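Local coordinates for protein exosome complex exonuclease RRP46 homolog (Oryza sativa Japonica Group, PDB 3HKM) that probably serves in the exosome as a 3'->5' exoribonuclease component and, in vitro, binds double-stranded DNA and single-stranded RNA and shows hydrolytic DNase and phosphorolytic RNase activities, at residues Gly71-Gly74 against Lys75-Glu79; Asp207-Ser210 against Cys211-Arg214. All blocks are in the same frame, centred on the assembly; numbering follows the deposited sequence.

Contact 1 of 2, residues Gly71-Gly74 against Lys75-Glu79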
ATOM      1  N   GLY A  71      -2.253  -0.597  21.146  1.00 32.81           N
ATOM      2  CA  GLY A  71      -2.383   0.777  21.613  1.00 29.78           C
ATOM      3  C   GLY A  71      -3.124   1.646  20.616  1.00 29.75           C
ATOM      4  O   GLY A  71      -3.991   1.155  19.889  1.00 32.81           O
ATOM      5  N   GLN A  72      -2.800   2.935  20.571  1.00 28.36           N
ATOM      6  CA  GLN A  72      -3.400   3.789  19.550  1.00 30.59           C
ATOM      7  C   GLN A  72      -2.431   4.594  18.687  1.00 32.17           C
ATOM      8  O   GLN A  72      -1.251   4.764  19.015  1.00 32.75           O
ATOM      9  CB  GLN A  72      -4.535   4.668  20.093  1.00 34.83           C
ATOM     10  CG  GLN A  72      -4.354   5.231  21.490  1.00 34.31           C
ATOM     11  CD  GLN A  72      -5.673   5.741  22.043  1.00 37.73           C
ATOM     12  OE1 GLN A  72      -6.741   5.331  21.584  1.00 39.45           O
ATOM     13  NE2 GLN A  72      -5.609   6.638  23.023  1.00 39.94           N
ATOM     14  N   ILE A  73      -2.973   5.081  17.576  1.00 32.53           N
ATOM     15  CA  ILE A  73      -2.187   5.555  16.449  1.00 30.28           C
ATOM     16  C   ILE A  73      -1.221   6.674  16.806  1.00 32.20           C
ATOM     17  O   ILE A  73      -1.615   7.716  17.340  1.00 31.77           O
ATOM     18  CB  ILE A  73      -3.103   5.958  15.272  1.00 29.99           C
ATOM     19  CG1 ILE A  73      -2.304   6.063  13.973  1.00 30.54           C
ATOM     20  CG2 ILE A  73      -3.872   7.241  15.578  1.00 29.69           C
ATOM     21  CD1 ILE A  73      -3.176   6.181  12.732  1.00 27.45           C
ATOM     22  N   GLY A  74       0.054   6.435  16.505  1.00 32.78           N
ATOM     23  CA  GLY A  74       1.110   7.400  16.745  1.00 31.44           C
ATOM     24  C   GLY A  74       1.309   8.343  15.576  1.00 32.24           C
ATOM     25  O   GLY A  74       0.573   8.294  14.587  1.00 31.50           O
ATOM     26  N   LYS A  75       2.313   9.206  15.681  1.00 31.49           N
ATOM     27  CA  LYS A  75       2.546  10.218  14.659  1.00 30.93           C
ATOM     28  C   LYS A  75       2.978   9.602  13.328  1.00 30.12           C
ATOM     29  O   LYS A  75       2.728  10.171  12.262  1.00 28.87           O
ATOM     30  CB  LYS A  75       3.590  11.228  15.130  1.00 31.16           C
ATOM     31  CG  LYS A  75       5.021  10.720  15.056  1.00 33.72           C
ATOM     32  CD  LYS A  75       6.009  11.883  15.097  1.00 30.75           C
ATOM     33  CE  LYS A  75       5.732  12.865  13.981  1.00 28.11           C
ATOM     34  NZ  LYS A  75       5.739  12.175  12.663  1.00 32.73           N
ATOM     35  N   GLN A  76       3.628   8.444  13.393  1.00 29.95           N
ATOM     36  CA  GLN A  76       4.042   7.752  12.177  1.00 28.78           C
ATOM     37  C   GLN A  76       2.891   7.017  11.479  1.00 27.68           C
ATOM     38  O   GLN A  76       2.687   7.192  10.284  1.00 29.76           O
ATOM     39  CB  GLN A  76       5.216   6.805  12.440  1.00 29.25           C
ATOM     40  CG  GLN A  76       5.261   5.638  11.475  1.00 28.67           C
ATOM     41  CD  GLN A  76       6.664   5.201  11.120  1.00 28.99           C
ATOM     42  OE1 GLN A  76       7.557   6.027  10.939  1.00 31.06           O
ATOM     43  NE2 GLN A  76       6.858   3.893  10.984  1.00 29.22           N
ATOM     44  N   GLU A  77       2.132   6.209  12.211  1.00 27.48           N
ATOM     45  CA  GLU A  77       1.054   5.445  11.586  1.00 28.10           C
ATOM     46  C   GLU A  77      -0.124   6.321  11.193  1.00 28.54           C
ATOM     47  O   GLU A  77      -1.054   5.840  10.546  1.00 28.10           O
ATOM     48  CB  GLU A  77       0.541   4.316  12.487  1.00 27.77           C
ATOM     49  CG  GLU A  77       1.591   3.594  13.301  1.00 30.93           C
ATOM     50  CD  GLU A  77       1.653   4.105  14.728  1.00 33.57           C
ATOM     51  OE1 GLU A  77       2.232   5.197  14.956  1.00 31.02           O
ATOM     52  OE2 GLU A  77       1.119   3.406  15.619  1.00 32.83           O
ATOM     53  N   LYS A  78      -0.102   7.588  11.601  1.00 28.28           N
ATOM     54  CA  LYS A  78      -1.186   8.507  11.253  1.00 27.54           C
ATOM     55  C   LYS A  78      -0.823   9.349  10.031  1.00 27.50           C
ATOM     56  O   LYS A  78      -1.683   9.981   9.416  1.00 28.45           O
ATOM     57  CB  LYS A  78      -1.616   9.380  12.446  1.00 27.87           C
ATOM     58  CG  LYS A  78      -0.896  10.706  12.554  1.00 29.77           C
ATOM     59  CD  LYS A  78      -1.706  11.730  13.343  1.00 33.22           C
ATOM     60  CE  LYS A  78      -1.294  11.802  14.813  1.00 30.75           C
ATOM     61  NZ  LYS A  78      -1.804  10.654  15.610  1.00 32.84           N
ATOM     62  N   GLU A  79       0.453   9.349   9.666  1.00 27.80           N
ATOM     63  CA  GLU A  79       0.843   9.928   8.394  1.00 27.97           C
ATOM     64  C   GLU A  79       0.669   8.842   7.340  1.00 26.47           C
ATOM     65  O   GLU A  79       0.353   9.121   6.184  1.00 25.59           O
ATOM     66  CB  GLU A  79       2.282  10.435   8.435  1.00 28.41           C
ATOM     67  CG  GLU A  79       3.319   9.344   8.554  1.00 27.29           C
ATOM     68  CD  GLU A  79       4.667   9.878   8.980  1.00 31.94           C
ATOM     69  OE1 GLU A  79       5.694   9.215   8.685  1.00 29.44           O
ATOM     70  OE2 GLU A  79       4.686  10.964   9.609  1.00 32.45           O
TER
HETATM   71  O   HOH W   1      -1.216  10.192  18.354  1.00 29.67           O
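Glu-77 turns its carboxylate back along the chain to meet the backbone of Gly-74, three residues earlier. Its OE1 accepts a hydrogen bond from Gly-74 N at 2.9 Å, but the N-H points well off the line, at 123°, so the bond is weak. The side chain reaches this spot because CG is anti to the carbonyl carbon (chi1 -38°) and the chain then bends at chi2, swinging the carboxylate over the preceding residues. OE1 also comes within 3.1 Å of Gly-74 CA, an approach made possible by a residue that carries no CB. The carbonyl of the same glycine is taken up from the other end of the turn: Gly-74 O receives Lys-78 N at 3.1 Å, again weakly, so both polar backbone atoms of Gly-74 have partners, though neither is gripped firmly.

The carbonyl oxygen of Ile-73 is better served. A water donates to Ile-73 O at 2.7 Å and accepts from Lys-78 NZ at 2.8 Å, joining the two by a bridge for which the long, flexible lysine suits well; its chain curls at chi3 and chi4. CD1 of Ile-73 presses on the backbone of the turn, 3.4 Å from Lys-78 CA, while Ile-73 and Glu-77 both touch Trp-66 and Pro-68, where a branched aliphatic chain suits apolar neighbours. Lys-75 forms a salt bridge from its NZ to OE2 of Glu-79 at 3.4 Å, between residues four apart. The arrangement is that of the surface turn leading from strand 61-67 into helix 77-91, the entry to the helix of a beta-alpha-beta crossover in the RNase PH domain.

Contact 2 of 2, residues Asp207-Ser210 against Cys211-Arg214; sequences DYFS and CIER
Phe-209 and Ile-212 meet about one helical turn apart, their side chains crossing at about a right angle. CD1 of the ring lies 3.6 Å from Ile-212 CG1. Ile-212 has CG1 between its backbone N and carbonyl carbon (chi1 62°), which brings this branch tightly against the preceding turn, 3.0 Å from Phe-209 O. The other branch, CG2, reaches over one face of the Tyr-208 ring near its rim, 4.2 Å from CE1. Tyr-208 OH is hydrogen-bonded to Ser-197 OG.

Ser-210 is tied to the next turn through its backbone: its O accepts a hydrogen bond from Arg-214 N at 2.7 Å. Its short side chain is small enough to fit beside a strand, and it touches Val-151. Such i to i+4 bonds belong to the regular alpha-helix 205-229, which packs across the antiparallel sheet of strands 138-145, 151-153, 165-172 and 197-201. Phe-209 O accepts Glu-213 N, also at 2.7 Å, alongside the longer bonds from Cys-211 N to Asp-207 O and from Ile-212 N to Tyr-208 O. Cys-211, buried and compact, packs on Cys-143, Val-145, Val-151 and Leu-169, while Arg-214 touches Val-151, Leu-153, Pro-11 and Asn-12.

The Phe-209 ring also faces Glu-213. CB of the glutamate sits over the ring face, 4.1 Å from its centroid in a CH-pi contact, and the carboxylate plane stands 79° from the ring, with OE1 closing on CE2 at 3.8 Å. A methylene next to a charged end suits a residue on the outer side, where Phe-209 and Glu-213 are exposed.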
ATOM      1  N   ASP A 207      19.798   9.042  -6.951  1.00 24.92           N
ATOM      2  CA  ASP A 207      19.239   8.014  -6.069  1.00 25.83           C
ATOM      3  C   ASP A 207      17.770   7.780  -6.395  1.00 25.37           C
ATOM      4  O   ASP A 207      17.345   6.649  -6.620  1.00 25.57           O
ATOM      5  CB  ASP A 207      19.353   8.432  -4.600  1.00 26.23           C
ATOM      6  CG  ASP A 207      20.739   8.217  -4.034  1.00 28.62           C
ATOM      7  OD1 ASP A 207      21.552   7.554  -4.707  1.00 27.48           O
ATOM      8  OD2 ASP A 207      21.008   8.714  -2.913  1.00 32.81           O
ATOM      9  N   TYR A 208      17.007   8.870  -6.410  1.00 25.31           N
ATOM     10  CA  TYR A 208      15.575   8.840  -6.673  1.00 24.14           C
ATOM     11  C   TYR A 208      15.219   8.126  -7.977  1.00 23.55           C
ATOM     12  O   TYR A 208      14.276   7.340  -8.012  1.00 23.38           O
ATOM     13  CB  TYR A 208      15.015  10.266  -6.671  1.00 24.95           C
ATOM     14  CG  TYR A 208      13.509  10.366  -6.829  1.00 26.12           C
ATOM     15  CD1 TYR A 208      12.648   9.668  -5.984  1.00 25.78           C
ATOM     16  CD2 TYR A 208      12.946  11.186  -7.806  1.00 29.35           C
ATOM     17  CE1 TYR A 208      11.269   9.772  -6.119  1.00 25.41           C
ATOM     18  CE2 TYR A 208      11.562  11.297  -7.948  1.00 27.24           C
ATOM     19  CZ  TYR A 208      10.731  10.585  -7.100  1.00 25.32           C
ATOM     20  OH  TYR A 208       9.363  10.698  -7.234  1.00 23.96           O
ATOM     21  N   PHE A 209      15.952   8.397  -9.053  1.00 25.62           N
ATOM     22  CA  PHE A 209      15.646   7.725 -10.318  1.00 26.49           C
ATOM     23  C   PHE A 209      15.970   6.238 -10.290  1.00 25.92           C
ATOM     24  O   PHE A 209      15.246   5.433 -10.879  1.00 26.12           O
ATOM     25  CB  PHE A 209      16.333   8.359 -11.530  1.00 28.42           C
ATOM     26  CG  PHE A 209      16.308   7.470 -12.754  1.00 31.54           C
ATOM     27  CD1 PHE A 209      15.100   7.157 -13.375  1.00 30.67           C
ATOM     28  CD2 PHE A 209      17.479   6.914 -13.257  1.00 29.97           C
ATOM     29  CE1 PHE A 209      15.070   6.329 -14.486  1.00 29.58           C
ATOM     30  CE2 PHE A 209      17.454   6.089 -14.365  1.00 27.94           C
ATOM     31  CZ  PHE A 209      16.249   5.798 -14.979  1.00 30.24           C
ATOM     32  N   SER A 210      17.064   5.869  -9.634  1.00 24.46           N
ATOM     33  CA  SER A 210      17.391   4.457  -9.505  1.00 24.95           C
ATOM     34  C   SER A 210      16.236   3.728  -8.819  1.00 24.13           C
ATOM     35  O   SER A 210      15.840   2.643  -9.241  1.00 25.21           O
ATOM     36  CB  SER A 210      18.699   4.261  -8.735  1.00 26.33           C
ATOM     37  OG  SER A 210      19.063   2.888  -8.699  1.00 28.96           O
ATOM     38  N   CYS A 211      15.686   4.345  -7.777  1.00 23.63           N
ATOM     39  CA  CYS A 211      14.556   3.782  -7.039  1.00 22.49           C
ATOM     40  C   CYS A 211      13.330   3.558  -7.923  1.00 22.87           C
ATOM     41  O   CYS A 211      12.716   2.491  -7.882  1.00 22.35           O
ATOM     42  CB  CYS A 211      14.178   4.683  -5.864  1.00 21.42           C
ATOM     43  SG  CYS A 211      15.248   4.556  -4.406  1.00 20.99           S
ATOM     44  N   ILE A 212      12.966   4.566  -8.707  1.00 22.89           N
ATOM     45  CA  ILE A 212      11.816   4.453  -9.593  1.00 23.07           C
ATOM     46  C   ILE A 212      12.097   3.476 -10.729  1.00 22.96           C
ATOM     47  O   ILE A 212      11.233   2.681 -11.098  1.00 21.59           O
ATOM     48  CB  ILE A 212      11.349   5.831 -10.136  1.00 22.94           C
ATOM     49  CG1 ILE A 212      12.447   6.496 -10.959  1.00 27.22           C
ATOM     50  CG2 ILE A 212      10.934   6.746  -8.993  1.00 22.02           C
ATOM     51  CD1 ILE A 212      12.246   7.994 -11.135  1.00 28.14           C
ATOM     52  N   GLU A 213      13.310   3.535 -11.270  1.00 24.48           N
ATOM     53  CA  GLU A 213      13.755   2.596 -12.293  1.00 24.01           C
ATOM     54  C   GLU A 213      13.669   1.162 -11.782  1.00 24.03           C
ATOM     55  O   GLU A 213      13.136   0.271 -12.444  1.00 25.13           O
ATOM     56  CB  GLU A 213      15.206   2.890 -12.678  1.00 25.99           C
ATOM     57  CG  GLU A 213      15.932   1.692 -13.267  1.00 26.18           C
ATOM     58  CD  GLU A 213      17.401   1.635 -12.878  1.00 31.35           C
ATOM     59  OE1 GLU A 213      18.152   2.593 -13.189  1.00 29.24           O
ATOM     60  OE2 GLU A 213      17.803   0.617 -12.268  1.00 33.19           O
ATOM     61  N   ARG A 214      14.216   0.949 -10.593  1.00 23.60           N
ATOM     62  CA  ARG A 214      14.292  -0.377 -10.012  1.00 23.40           C
ATOM     63  C   ARG A 214      12.898  -0.862  -9.632  1.00 22.64           C
ATOM     64  O   ARG A 214      12.485  -1.947 -10.019  1.00 21.31           O
ATOM     65  CB  ARG A 214      15.208  -0.348  -8.787  1.00 23.61           C
ATOM     66  CG  ARG A 214      15.703  -1.706  -8.330  1.00 26.17           C
ATOM     67  CD  ARG A 214      16.805  -2.200  -9.247  1.00 29.13           C
ATOM     68  NE  ARG A 214      17.279  -3.527  -8.872  1.00 30.22           N
ATOM     69  CZ  ARG A 214      18.274  -3.744  -8.017  1.00 32.17           C
ATOM     70  NH1 ARG A 214      18.895  -2.720  -7.439  1.00 28.99           N
ATOM     71  NH2 ARG A 214      18.651  -4.986  -7.739  1.00 32.85           N
TER

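Overall arrangement
The two contacts belong to different helices, contact 1 at the loop leading into helix 77-91 and contact 2 near the start of helix 205-229. Their centres are 28 Å apart and their nearest atoms about 16 Å, so they do not touch. Each sits at the surface, its centre about 16 Å (contact 1) and 18 Å (contact 2) from the centre of the chain. They lie against different sheets: contact 1 touches strand 61-67 of the mixed five-stranded sheet, whereas contact 2 lies against the four-stranded antiparallel one. Neither involves a ligand or metal, so both are best read as local structure of the RNase PH fold.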